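Local coordinates for protein glycoside Hydrolase (Bacteroides uniformis, PDB 5TA0) that probably hydrolyses agarose-type galactan chains, as a glycoside hydrolase of family 86 that has been captured with bound neoagarooctaose, at residues N431-C436 against N451-P456; Y446-N451 against T508-Y513; D458-V463 against L498-L503. One frame throughout, in Å; residues are numbered along the deposited sequence.

All three contacts lie in the beta-sandwich domain, on the same side of the chain's centre. They share one mixed sheet, with strands 434-441, 444-451, 457-464, 500-503 and 508-514. Contact 1 joins the start of strand 434-441 to the loop after 444-451. Contact 2 pairs 444-451 with 508-514, and contact 3 pairs 457-464 with 500-503. The centres of contacts 2 and 3 are about 10 Å apart, and contact 1 lies about 13 Å from each. Asn451 belongs to contacts 1 and 2. Along the chain, contact 1 closes before contact 3 opens, and contact 3 is nested inside contact 2. Leu461 of contact 3 packs on Ile511 of contact 2, consistent with the sheet folding into a sandwich.

Contact 1 (N431-C436 against N451-P456); sequences NPDIMC and NLDFKP
Asp453, whose CB packs against CB of Asp433, has a carboxylate oxygen held by two groups. Lys455 NZ forms a salt bridge to Asp453 OD2 at 2.9 Å, on the syn side of the carboxylate. A water donates to the same oxygen and accepts from Asn431 ND2, so it ties the two segments together. The like charges of Asp433 OD2 and Asp453 OD2 lie 4.4 Å apart. Lys455 probably offsets part of that repulsion. Asp433 OD1 has its own partner in the backbone N of Gly593, and a second water links it to Leu452 O.

The direct bond across the contact is Leu452 N to Asp433 O, 2.8 Å long and nearly straight at 168°. Beside it, Ile434 and Asn451 form a non-hydrogen-bonded antiparallel pair. Ile434 CD1 reaches Asn451 OD1 at 3.7 Å. Met435, bent at its thioether, lays CE against Leu452 CG at 3.9 Å.

Two Asx turns shape the segments. Asn431 OD1 accepts from Asp433 N. The amide of Asn451 is swung away from its own backbone N (chi1 -171°), over the turn that follows. There OD1 takes Asp453 N at 2.8 Å, from above the carbonyl plane. Asn451 ND2 reaches Lys455 O at 3.0 Å and also bonds Glu504 O. An alanine here would remove the amide, and Lys455 O and Glu504 O would probably lose this donor while the turn at Asp453 became freer to shift.

The contact sits where strand 434-441 begins and strand 444-451 ends, beside helix 340-358. Met435 and Leu452 both touch Ser352 of that helix, and Asn451 packs on Leu503 of strand 500-503.

Contact 2 (Y446-N451 against T508-Y513); sequences YFIINN and TCVICY
Strands 446-451 and 508-513 run antiparallel, with their axes 4.6 Å apart at closest approach and 165° between their directions. Phe447 pairs with Ile511 through two backbone bonds, and Ile449 pairs with Cys509 in the same way. The non-hydrogen-bonded pairs are Tyr446 with Cys512, Ile448 with Val510 and Asn450 with Thr508.

On the face of Phe447 and Ile449 the packing is apolar. Ile449 CB touches Cys509 SG at 3.8 Å, and its CD1 crosses to Ile511 CD1 at 4.1 Å. The same CD1 lies over one face of the Phe447 ring, toward the rim. Phe447 and Tyr513 lie side by side and point the same way. Phe447 CB meets Tyr513 CE2 at 3.9 Å, in the plane of the tyrosine ring, so it touches an edge and not a face. In return Tyr513 OH sits at the edge of the Phe447 ring.

This is the inner face of a beta sandwich. Phe447 and Ile449 pack on Val27 of strand 25-30, and Ile511 packs on Leu498.

The other face turns toward helix 340-358 and nearby loops. Ile448 CG1 packs alongside Val510 CG2 at 4.0 Å, and Ile448 also meets Met355 of the helix. Cys512 SG approaches the Tyr446 ring at its edge, 3.7 Å from CD1, as a sulfur-aromatic contact. Asn450 ND2 donates to Thr508 OG1 at 2.9 Å, and the hydroxyl oxygen lies in the amide plane. The threonine oxygen is set opposite its own carbonyl carbon (chi1 -53°), which turns it to the asparagine. Asn450 OD1 bonds Ser352 OG on the helix.

Contact 3 (D458-V463 against L498-L503); sequences DLNLSV and LDHFTL
Leu459 and Phe501 face each other as a hydrogen-bonded antiparallel pair. Leu459 N donates to Phe501 O at 2.7 Å, and Phe501 N returns a bond to Leu459 O at 3.0 Å. Leu461 N adds a third backbone bond, to Asp499 O. This last bond carries the pairing into the loop segment that precedes strand 500-503. The strands are splayed, with 147° between their directions.

The polar side chains gather on the face of Asp458, Asn460, His500 and Thr502. Thr502 OG1 donates to Asp458 OD1 at 2.7 Å, on the anti side of the carboxylate and tilted out of its plane. These two side chains lie alongside each other and point the same way. In one conformer of Asn460, OD1 receives a bond from His500 ND1. The oxygen then lies in the plane of the imidazole, while the amide and ring planes stand 80° apart. Asn460 has a second conformer, so this bond is doubtful as a permanent one.

Apolar packing gathers on the face of Leu459 and Phe501. Leu461 CD2 meets Leu498 CD2 at 3.8 Å, and Leu461 CD1 meets Phe501 CB at 3.9 Å. With CG opposite the backbone N (chi1 -179°), the Phe501 ring leads off from strand 458-463. It packs edge-to-face with His477. Leu459 CD1 reaches Leu503 CB at 4.0 Å.

Strand 500-503 is an outermost strand of the sheet. Leu461 and Leu498 both touch Ile511, and Phe501 touches Cys509, an arrangement consistent with the edge of a beta sandwich, one face polar and the other packed on the apolar side chains of strand 508-514.

Contact 1 (N431-C436 against N451-P456)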
loop_
_atom_site.group_PDB
_atom_site.type_symbol
_atom_site.label_atom_id
_atom_site.label_comp_id
_atom_site.label_asym_id
_atom_site.label_seq_id
_atom_site.Cartn_x
_atom_site.Cartn_y
_atom_site.Cartn_z
ATOM N N ASN A 431 19.245 2.701 13.217
ATOM C CA ASN A 431 19.206 1.281 12.914
ATOM C C ASN A 431 18.262 1.140 11.731
ATOM O O ASN A 431 17.090 1.501 11.862
ATOM C CB ASN A 431 18.660 0.540 14.133
ATOM C CG ASN A 431 18.558 -0.951 13.928
ATOM O OD1 ASN A 431 18.592 -1.444 12.793
ATOM N ND2 ASN A 431 18.437 -1.682 15.035
ATOM N N PRO A 432 18.742 0.639 10.588
ATOM C CA PRO A 432 17.833 0.563 9.428
ATOM C C PRO A 432 16.672 -0.415 9.607
ATOM O O PRO A 432 15.696 -0.327 8.860
ATOM C CB PRO A 432 18.741 0.164 8.268
ATOM C CG PRO A 432 19.964 -0.360 8.881
ATOM C CD PRO A 432 20.118 0.225 10.240
ATOM N N ASP A 433 16.747 -1.316 10.586
ATOM C CA ASP A 433 15.624 -2.201 10.918
ATOM C C ASP A 433 14.563 -1.555 11.805
ATOM O O ASP A 433 13.549 -2.186 12.087
ATOM C CB ASP A 433 16.116 -3.489 11.577
ATOM C CG ASP A 433 16.906 -4.336 10.637
ATOM O OD1 ASP A 433 16.507 -4.516 9.476
ATOM O OD2 ASP A 433 17.969 -4.825 11.042
ATOM N N ILE A 434 14.781 -0.311 12.247
ATOM C CA ILE A 434 13.809 0.424 13.049
ATOM C C ILE A 434 13.291 1.594 12.229
ATOM O O ILE A 434 14.072 2.468 11.839
ATOM C CB ILE A 434 14.438 0.910 14.374
ATOM C CG1 ILE A 434 14.890 -0.301 15.198
ATOM C CG2 ILE A 434 13.471 1.806 15.127
ATOM C CD1 ILE A 434 13.767 -1.118 15.788
ATOM N N MET A 435 11.987 1.603 11.963
ATOM C CA MET A 435 11.379 2.722 11.241
ATOM C C MET A 435 10.664 3.613 12.228
ATOM O O MET A 435 10.086 3.134 13.200
ATOM C CB MET A 435 10.406 2.195 10.188
ATOM C CG MET A 435 11.085 1.370 9.120
ATOM S SD MET A 435 10.029 0.908 7.740
ATOM C CE MET A 435 8.931 -0.267 8.560
ATOM N N CYS A 436 10.723 4.916 12.004
ATOM C CA CYS A 436 10.091 5.845 12.908
ATOM C C CYS A 436 9.455 6.986 12.159
ATOM O O CYS A 436 9.841 7.313 11.058
ATOM C CB CYS A 436 11.089 6.374 13.946
ATOM S SG CYS A 436 12.638 7.031 13.280
ATOM N N ASN A 451 9.469 -2.232 14.259
ATOM C CA ASN A 451 10.617 -3.121 14.208
ATOM C C ASN A 451 10.495 -4.088 13.033
ATOM O O ASN A 451 9.551 -4.854 12.983
ATOM C CB ASN A 451 10.667 -3.883 15.543
ATOM C CG ASN A 451 11.931 -4.701 15.721
ATOM O OD1 ASN A 451 12.892 -4.604 14.943
ATOM N ND2 ASN A 451 11.919 -5.542 16.783
ATOM N N LEU A 452 11.463 -4.049 12.127
ATOM C CA LEU A 452 11.632 -5.020 11.044
ATOM C C LEU A 452 12.520 -6.208 11.439
ATOM O O LEU A 452 12.576 -7.193 10.707
ATOM C CB LEU A 452 12.228 -4.351 9.807
ATOM C CG LEU A 452 11.317 -3.335 9.109
ATOM C CD1 LEU A 452 12.149 -2.514 8.145
ATOM C CD2 LEU A 452 10.141 -4.007 8.375
ATOM N N ASP A 453 13.196 -6.130 12.590
ATOM C CA ASP A 453 14.048 -7.234 13.047
ATOM C C ASP A 453 13.195 -8.327 13.702
ATOM O O ASP A 453 12.050 -8.114 14.104
ATOM C CB ASP A 453 15.123 -6.701 14.011
ATOM C CG ASP A 453 16.393 -7.558 14.054
ATOM O OD1 ASP A 453 16.450 -8.643 13.425
ATOM O OD2 ASP A 453 17.319 -7.093 14.737
ATOM N N PHE A 454 13.795 -9.517 13.788
ATOM C CA PHE A 454 13.163 -10.733 14.304
ATOM C C PHE A 454 13.601 -11.056 15.737
ATOM O O PHE A 454 13.593 -12.222 16.165
ATOM C CB PHE A 454 13.446 -11.881 13.338
ATOM C CG PHE A 454 12.969 -11.581 11.966
ATOM C CD1 PHE A 454 11.632 -11.721 11.642
ATOM C CD2 PHE A 454 13.820 -11.034 11.055
ATOM C CE1 PHE A 454 11.173 -11.389 10.381
ATOM C CE2 PHE A 454 13.379 -10.687 9.805
ATOM C CZ PHE A 454 12.052 -10.870 9.465
ATOM N N LYS A 455 13.928 -10.010 16.481
ATOM C CA LYS A 455 14.201 -10.085 17.900
ATOM C C LYS A 455 13.826 -8.743 18.499
ATOM O O LYS A 455 13.668 -7.765 17.753
ATOM C CB LYS A 455 15.685 -10.366 18.163
ATOM C CG LYS A 455 16.644 -9.370 17.559
ATOM C CD LYS A 455 18.095 -9.747 17.892
ATOM C CE LYS A 455 19.084 -8.736 17.327
ATOM N NZ LYS A 455 19.311 -8.864 15.860
ATOM N N PRO A 456 13.709 -8.679 19.830
ATOM C CA PRO A 456 13.453 -7.393 20.485
ATOM C C PRO A 456 14.624 -6.446 20.308
ATOM O O PRO A 456 15.759 -6.903 20.142
ATOM C CB PRO A 456 13.254 -7.776 21.950
ATOM C CG PRO A 456 12.869 -9.226 21.919
ATOM C CD PRO A 456 13.645 -9.797 20.797
HETATM O O HOH W 1 18.299 -4.548 14.796
HETATM O O HOH W 2 15.186 -7.428 9.486
#

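Contact 2 (Y446-N451 against T508-Y513)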
loop_
_atom_site.group_PDB
_atom_site.type_symbol
_atom_site.label_atom_id
_atom_site.label_comp_id
_atom_site.label_asym_id
_atom_site.label_seq_id
_atom_site.Cartn_x
_atom_site.Cartn_y
_atom_site.Cartn_z
ATOM N N TYR A 446 2.441 12.194 18.477
ATOM C CA TYR A 446 2.376 10.744 18.261
ATOM C C TYR A 446 3.687 10.333 17.647
ATOM O O TYR A 446 4.046 10.800 16.564
ATOM C CB TYR A 446 1.192 10.371 17.344
ATOM C CG TYR A 446 -0.093 10.876 17.901
ATOM C CD1 TYR A 446 -0.737 10.178 18.918
ATOM C CD2 TYR A 446 -0.633 12.086 17.476
ATOM C CE1 TYR A 446 -1.896 10.656 19.476
ATOM C CE2 TYR A 446 -1.810 12.580 18.030
ATOM C CZ TYR A 446 -2.428 11.848 19.029
ATOM O OH TYR A 446 -3.572 12.316 19.631
ATOM N N PHE A 447 4.429 9.482 18.361
ATOM C CA PHE A 447 5.740 8.999 17.965
ATOM C C PHE A 447 5.599 7.503 17.684
ATOM O O PHE A 447 5.292 6.719 18.602
ATOM C CB PHE A 447 6.713 9.279 19.112
ATOM C CG PHE A 447 8.169 9.016 18.827
ATOM C CD1 PHE A 447 8.712 8.908 17.553
ATOM C CD2 PHE A 447 9.043 8.950 19.923
ATOM C CE1 PHE A 447 10.073 8.704 17.374
ATOM C CE2 PHE A 447 10.395 8.786 19.738
ATOM C CZ PHE A 447 10.903 8.671 18.480
ATOM N N ILE A 448 5.733 7.124 16.411
ATOM C CA ILE A 448 5.473 5.731 15.996
ATOM C C ILE A 448 6.777 5.072 15.643
ATOM O O ILE A 448 7.576 5.623 14.895
ATOM C CB ILE A 448 4.516 5.650 14.781
ATOM C CG1 ILE A 448 3.247 6.479 14.994
ATOM C CG2 ILE A 448 4.161 4.211 14.473
ATOM C CD1 ILE A 448 3.211 7.787 14.242
ATOM N N ILE A 449 7.008 3.871 16.191
ATOM C CA ILE A 449 8.249 3.144 15.966
ATOM C C ILE A 449 7.896 1.701 15.635
ATOM O O ILE A 449 7.079 1.107 16.326
ATOM C CB ILE A 449 9.216 3.213 17.181
ATOM C CG1 ILE A 449 9.303 4.658 17.716
ATOM C CG2 ILE A 449 10.573 2.638 16.825
ATOM C CD1 ILE A 449 10.120 4.810 18.990
ATOM N N ASN A 450 8.521 1.184 14.582
ATOM C CA ASN A 450 8.240 -0.170 14.082
ATOM C C ASN A 450 9.536 -0.947 13.901
ATOM O O ASN A 450 10.524 -0.439 13.418
ATOM C CB ASN A 450 7.486 -0.052 12.754
ATOM C CG ASN A 450 7.228 -1.400 12.094
ATOM O OD1 ASN A 450 7.936 -1.811 11.186
ATOM N ND2 ASN A 450 6.226 -2.094 12.583
ATOM N N ASN A 451 9.469 -2.232 14.259
ATOM C CA ASN A 451 10.617 -3.121 14.208
ATOM C C ASN A 451 10.495 -4.088 13.033
ATOM O O ASN A 451 9.551 -4.854 12.983
ATOM C CB ASN A 451 10.667 -3.883 15.543
ATOM C CG ASN A 451 11.931 -4.701 15.721
ATOM O OD1 ASN A 451 12.892 -4.604 14.943
ATOM N ND2 ASN A 451 11.919 -5.542 16.783
ATOM N N THR A 508 5.195 -2.890 17.004
ATOM C CA THR A 508 5.021 -1.445 16.804
ATOM C C THR A 508 4.664 -0.819 18.124
ATOM O O THR A 508 3.878 -1.407 18.909
ATOM C CB THR A 508 3.893 -1.176 15.779
ATOM O OG1 THR A 508 4.142 -1.912 14.587
ATOM C CG2 THR A 508 3.790 0.296 15.411
ATOM N N CYS A 509 5.186 0.381 18.394
ATOM C CA CYS A 509 4.648 1.199 19.453
ATOM C C CYS A 509 4.205 2.559 18.915
ATOM O O CYS A 509 4.787 3.079 17.955
ATOM C CB CYS A 509 5.622 1.394 20.617
ATOM S SG CYS A 509 7.205 2.172 20.210
ATOM N N VAL A 510 3.158 3.086 19.534
ATOM C CA VAL A 510 2.708 4.468 19.318
ATOM C C VAL A 510 2.782 5.127 20.695
ATOM O O VAL A 510 2.056 4.712 21.626
ATOM C CB VAL A 510 1.286 4.560 18.727
ATOM C CG1 VAL A 510 0.781 6.008 18.713
ATOM C CG2 VAL A 510 1.252 3.962 17.323
ATOM N N ILE A 511 3.666 6.116 20.804
ATOM C CA ILE A 511 3.890 6.839 22.070
ATOM C C ILE A 511 3.209 8.181 21.929
ATOM O O ILE A 511 3.472 8.929 20.985
ATOM C CB ILE A 511 5.388 6.995 22.341
ATOM C CG1 ILE A 511 6.089 5.626 22.377
ATOM C CG2 ILE A 511 5.619 7.749 23.659
ATOM C CD1 ILE A 511 7.560 5.660 22.107
ATOM N N CYS A 512 2.283 8.464 22.838
ATOM C CA CYS A 512 1.468 9.664 22.787
ATOM C C CYS A 512 1.930 10.619 23.892
ATOM O O CYS A 512 1.736 10.335 25.070
ATOM C CB CYS A 512 -0.018 9.317 22.939
ATOM S SG CYS A 512 -0.588 7.953 21.885
ATOM N N TYR A 513 2.556 11.720 23.499
ATOM C CA TYR A 513 2.980 12.761 24.462
ATOM C C TYR A 513 1.895 13.807 24.514
ATOM O O TYR A 513 1.446 14.274 23.469
ATOM C CB TYR A 513 4.280 13.407 24.043
ATOM C CG TYR A 513 5.462 12.467 23.914
ATOM C CD1 TYR A 513 6.360 12.269 24.957
ATOM C CD2 TYR A 513 5.686 11.758 22.746
ATOM C CE1 TYR A 513 7.447 11.421 24.841
ATOM C CE2 TYR A 513 6.762 10.897 22.621
ATOM C CZ TYR A 513 7.645 10.725 23.662
ATOM O OH TYR A 513 8.697 9.866 23.509
#

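Contact 3 (D458-V463 against L498-L503)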
loop_
_atom_site.group_PDB
_atom_site.type_symbol
_atom_site.label_atom_id
_atom_site.label_comp_id
_atom_site.label_asym_id
_atom_site.label_seq_id
_atom_site.Cartn_x
_atom_site.Cartn_y
_atom_site.Cartn_z
ATOM N N ASP A 458 16.254 -2.856 21.987
ATOM C CA ASP A 458 16.262 -1.874 23.050
ATOM C C ASP A 458 16.495 -0.486 22.450
ATOM O O ASP A 458 17.470 -0.268 21.725
ATOM C CB ASP A 458 17.387 -2.191 24.047
ATOM C CG ASP A 458 17.165 -3.482 24.803
ATOM O OD1 ASP A 458 16.010 -3.894 25.053
ATOM O OD2 ASP A 458 18.186 -4.091 25.189
ATOM N N LEU A 459 15.583 0.431 22.760
ATOM C CA LEU A 459 15.620 1.772 22.219
ATOM C C LEU A 459 15.960 2.787 23.293
ATOM O O LEU A 459 15.460 2.685 24.424
ATOM C CB LEU A 459 14.255 2.164 21.638
ATOM C CG LEU A 459 13.591 1.196 20.669
ATOM C CD1 LEU A 459 12.218 1.705 20.272
ATOM C CD2 LEU A 459 14.457 0.952 19.453
ATOM N N ASN A 460 16.804 3.749 22.937
ATOM C CA ASN A 460 17.056 4.925 23.761
ATOM C C ASN A 460 16.390 6.107 23.064
ATOM O O ASN A 460 16.753 6.443 21.939
ATOM C CB ASN A 460 18.564 5.159 23.926
ATOM C CG ASN A 460 19.252 4.058 24.724
ATOM O OD1 ASN A 460 18.671 3.471 25.646
ATOM N ND2 ASN A 460 20.498 3.776 24.373
ATOM N N LEU A 461 15.411 6.711 23.739
ATOM C CA LEU A 461 14.561 7.769 23.173
ATOM C C LEU A 461 15.021 9.160 23.583
ATOM O O LEU A 461 15.243 9.406 24.774
ATOM C CB LEU A 461 13.100 7.608 23.622
ATOM C CG LEU A 461 12.367 6.318 23.208
ATOM C CD1 LEU A 461 12.802 5.096 23.988
ATOM C CD2 LEU A 461 10.869 6.507 23.365
ATOM N N SER A 462 15.140 10.062 22.604
ATOM C CA SER A 462 15.401 11.488 22.856
ATOM C C SER A 462 14.310 12.330 22.214
ATOM O O SER A 462 13.982 12.121 21.055
ATOM C CB SER A 462 16.764 11.893 22.306
ATOM O OG SER A 462 17.799 11.178 22.957
ATOM N N VAL A 463 13.741 13.268 22.964
ATOM C CA VAL A 463 12.728 14.180 22.451
ATOM C C VAL A 463 13.308 15.576 22.523
ATOM O O VAL A 463 13.609 16.064 23.618
ATOM C CB VAL A 463 11.402 14.096 23.227
ATOM C CG1 VAL A 463 10.365 15.029 22.612
ATOM C CG2 VAL A 463 10.887 12.657 23.250
ATOM N N LEU A 498 9.882 8.172 29.646
ATOM C CA LEU A 498 10.192 7.090 28.717
ATOM C C LEU A 498 11.506 7.306 27.998
ATOM O O LEU A 498 11.554 7.535 26.789
ATOM C CB LEU A 498 9.035 6.886 27.731
ATOM C CG LEU A 498 9.045 5.524 27.038
ATOM C CD1 LEU A 498 8.598 4.429 28.006
ATOM C CD2 LEU A 498 8.163 5.532 25.793
ATOM N N ASP A 499 12.597 7.196 28.749
ATOM C CA ASP A 499 13.932 7.341 28.186
ATOM C C ASP A 499 14.421 6.082 27.472
ATOM O O ASP A 499 15.303 6.168 26.611
ATOM C CB ASP A 499 14.933 7.731 29.284
ATOM C CG ASP A 499 14.671 9.106 29.857
ATOM O OD1 ASP A 499 14.164 9.999 29.138
ATOM O OD2 ASP A 499 14.983 9.294 31.052
ATOM N N HIS A 500 13.868 4.932 27.855
ATOM C CA HIS A 500 14.247 3.633 27.306
ATOM C C HIS A 500 12.982 2.827 27.100
ATOM O O HIS A 500 12.029 2.944 27.882
ATOM C CB HIS A 500 15.174 2.865 28.261
ATOM C CG HIS A 500 16.355 3.659 28.722
ATOM N ND1 HIS A 500 17.464 3.872 27.932
ATOM C CD2 HIS A 500 16.585 4.323 29.881
ATOM C CE1 HIS A 500 18.336 4.619 28.591
ATOM N NE2 HIS A 500 17.826 4.906 29.775
ATOM N N PHE A 501 12.983 2.013 26.043
ATOM C CA PHE A 501 11.850 1.155 25.730
ATOM C C PHE A 501 12.346 -0.017 24.888
ATOM O O PHE A 501 13.127 0.175 23.967
ATOM C CB PHE A 501 10.801 1.952 24.961
ATOM C CG PHE A 501 9.578 1.157 24.604
ATOM C CD1 PHE A 501 9.414 0.632 23.321
ATOM C CD2 PHE A 501 8.590 0.935 25.540
ATOM C CE1 PHE A 501 8.290 -0.098 23.000
ATOM C CE2 PHE A 501 7.455 0.203 25.214
ATOM C CZ PHE A 501 7.320 -0.317 23.941
ATOM N N THR A 502 11.913 -1.226 25.237
ATOM C CA THR A 502 12.234 -2.420 24.466
ATOM C C THR A 502 11.058 -2.711 23.534
ATOM O O THR A 502 9.977 -3.063 23.983
ATOM C CB THR A 502 12.499 -3.624 25.371
ATOM O OG1 THR A 502 13.644 -3.321 26.184
ATOM C CG2 THR A 502 12.791 -4.881 24.563
ATOM N N LEU A 503 11.314 -2.554 22.238
ATOM C CA LEU A 503 10.301 -2.846 21.222
ATOM C C LEU A 503 10.420 -4.318 20.852
ATOM O O LEU A 503 11.495 -4.796 20.504
ATOM C CB LEU A 503 10.536 -1.943 20.017
ATOM C CG LEU A 503 9.500 -2.014 18.899
ATOM C CD1 LEU A 503 8.080 -1.725 19.322
ATOM C CD2 LEU A 503 9.938 -1.035 17.820
#